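Local coordinates for endonuclease III (Geobacillus stearothermophilus, PDB 1ORN), which excises oxidised pyrimidines from DNA and cleaves the strand at the resulting abasic site, through a covalent enzyme-DNA intermediate, at a contact of chain A with DNA. Residues are numbered along the deposited sequence; one frame, centred on the assembly and turned at random.

A contact of chain A with DNA. Residues 44, 120-125. With nucleotides of chain B.
Thr125 meets the phosphate of DT9 because its chi1 of -63° sets OG1 beside its own backbone N, so hydroxyl and amide converge on one oxygen, while CG2 turns away, anti to that N. In Lys124, CG is anti to the backbone N and the chain bends at chi2 (-94°), which lays the aliphatic part alongside the sugar of DG8. The site is the hairpin of the helix-hairpin-helix motif, the glycine-rich Gly120-Val121-Gly122 loop leading into helix 123-134; the contacts here fall on phosphate and sugar, which suggests grip on the backbone rather than recognition of sequence. OP1 of DT9 accepts from Thr125 OG1 at 2.7 Å. Thr125 N points fairly straight at the same OP1 (156° at H), and the loop adds a more bent bond from Gly122 N at 2.9 Å. Lys124 N adds a weak bond to OP2 of the same phosphate at 3.5 Å. With the phosphate at the N-terminal end of the helix, the helix dipole would probably help to stabilise its negative charge. An alanine in place of Thr125 would probably cost OP1 its hydroxyl bond, leaving the phosphate more dependent on the amides and freer to shift. Lys124 CB packs 3.9 Å from C3' of DG8. Gly120 O approaches C5' of DT9. From a separate loop, the methyl CB of Ala44 touches the DG8 deoxyribose, 3.5 Å from its ring oxygen O4'.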
loop_
_atom_site.group_PDB
_atom_site.type_symbol
_atom_site.label_atom_id
_atom_site.label_comp_id
_atom_site.label_asym_id
_atom_site.label_seq_id
_atom_site.Cartn_x
_atom_site.Cartn_y
_atom_site.Cartn_z
ATOM N N ALA A 44 -2.482 -7.295 1.425
ATOM C CA ALA A 44 -1.529 -7.413 2.526
ATOM C C ALA A 44 -0.694 -8.690 2.412
ATOM O O ALA A 44 -1.236 -9.790 2.411
ATOM C CB ALA A 44 -2.267 -7.391 3.866
ATOM N N GLY A 120 -9.434 -6.236 9.494
ATOM C CA GLY A 120 -8.554 -6.484 8.364
ATOM C C GLY A 120 -7.958 -5.210 7.789
ATOM O O GLY A 120 -7.078 -5.252 6.928
ATOM N N VAL A 121 -8.452 -4.069 8.260
ATOM C CA VAL A 121 -7.975 -2.773 7.799
ATOM C C VAL A 121 -7.138 -2.042 8.849
ATOM O O VAL A 121 -7.645 -1.645 9.901
ATOM C CB VAL A 121 -9.157 -1.836 7.419
ATOM C CG1 VAL A 121 -8.627 -0.503 6.888
ATOM C CG2 VAL A 121 -10.068 -2.515 6.396
ATOM N N GLY A 122 -5.858 -1.856 8.551
ATOM C CA GLY A 122 -4.982 -1.127 9.448
ATOM C C GLY A 122 -4.679 0.236 8.840
ATOM O O GLY A 122 -5.320 0.655 7.871
ATOM N N ARG A 123 -3.679 0.927 9.369
ATOM C CA ARG A 123 -3.365 2.245 8.844
ATOM C C ARG A 123 -2.930 2.237 7.369
ATOM O O ARG A 123 -3.329 3.111 6.605
ATOM C CB ARG A 123 -2.310 2.928 9.723
ATOM C CG ARG A 123 -2.065 4.380 9.333
ATOM C CD ARG A 123 -1.577 5.221 10.509
ATOM N NE ARG A 123 -1.275 6.579 10.074
ATOM C CZ ARG A 123 -1.388 7.659 10.842
ATOM N NH1 ARG A 123 -1.802 7.553 12.101
ATOM N NH2 ARG A 123 -1.080 8.847 10.349
ATOM N N LYS A 124 -2.125 1.257 6.960
ATOM C CA LYS A 124 -1.690 1.210 5.564
ATOM C C LYS A 124 -2.886 1.062 4.623
ATOM O O LYS A 124 -3.011 1.795 3.641
ATOM C CB LYS A 124 -0.704 0.047 5.358
ATOM C CG LYS A 124 -0.234 -0.181 3.912
ATOM C CD LYS A 124 -1.087 -1.224 3.185
ATOM C CE LYS A 124 -0.513 -1.533 1.787
ATOM N NZ LYS A 124 -1.277 -2.558 0.996
ATOM N N THR A 125 -3.760 0.112 4.927
ATOM C CA THR A 125 -4.927 -0.142 4.092
ATOM C C THR A 125 -5.829 1.081 4.018
ATOM O O THR A 125 -6.250 1.489 2.929
ATOM C CB THR A 125 -5.700 -1.358 4.616
ATOM O OG1 THR A 125 -4.855 -2.517 4.515
ATOM C CG2 THR A 125 -6.971 -1.605 3.810
ATOM P P DG B 8 2.755 -5.214 2.339
ATOM O OP1 DG B 8 3.928 -4.638 3.038
ATOM O OP2 DG B 8 2.869 -6.560 1.700
ATOM O "O5'" DG B 8 1.528 -5.275 3.350
ATOM C "C5'" DG B 8 1.342 -4.269 4.345
ATOM C "C4'" DG B 8 0.124 -4.609 5.168
ATOM O "O4'" DG B 8 0.275 -5.933 5.732
ATOM C "C3'" DG B 8 -0.224 -3.687 6.332
ATOM O "O3'" DG B 8 -1.648 -3.586 6.335
ATOM C "C2'" DG B 8 0.310 -4.435 7.547
ATOM C "C1'" DG B 8 0.155 -5.896 7.147
ATOM N N9 DG B 8 1.167 -6.800 7.684
ATOM C C8 DG B 8 2.498 -6.535 7.897
ATOM N N7 DG B 8 3.165 -7.574 8.328
ATOM C C5 DG B 8 2.214 -8.583 8.414
ATOM C C6 DG B 8 2.345 -9.948 8.811
ATOM O O6 DG B 8 3.364 -10.559 9.146
ATOM N N1 DG B 8 1.122 -10.610 8.775
ATOM C C2 DG B 8 -0.071 -10.041 8.397
ATOM N N2 DG B 8 -1.146 -10.842 8.436
ATOM N N3 DG B 8 -0.202 -8.778 8.008
ATOM C C4 DG B 8 0.972 -8.114 8.042
ATOM P P DT B 9 -2.403 -2.727 7.459
ATOM O OP1 DT B 9 -3.550 -2.072 6.792
ATOM O OP2 DT B 9 -1.431 -1.921 8.239
ATOM O "O5'" DT B 9 -2.967 -3.874 8.396
ATOM C "C5'" DT B 9 -3.853 -4.840 7.854
ATOM C "C4'" DT B 9 -4.256 -5.840 8.908
ATOM O "O4'" DT B 9 -3.160 -6.751 9.168
ATOM C "C3'" DT B 9 -4.650 -5.221 10.251
ATOM O "O3'" DT B 9 -5.994 -5.589 10.560
ATOM C "C2'" DT B 9 -3.643 -5.795 11.244
ATOM C "C1'" DT B 9 -3.126 -7.057 10.558
ATOM N N1 DT B 9 -1.734 -7.436 10.908
ATOM C C2 DT B 9 -1.467 -8.761 11.236
ATOM O O2 DT B 9 -2.322 -9.623 11.269
ATOM N N3 DT B 9 -0.151 -9.025 11.532
ATOM C C4 DT B 9 0.899 -8.124 11.544
ATOM O O4 DT B 9 2.034 -8.504 11.827
ATOM C C5 DT B 9 0.542 -6.758 11.206
ATOM C C7 DT B 9 1.606 -5.708 11.214
ATOM C C6 DT B 9 -0.736 -6.494 10.906
#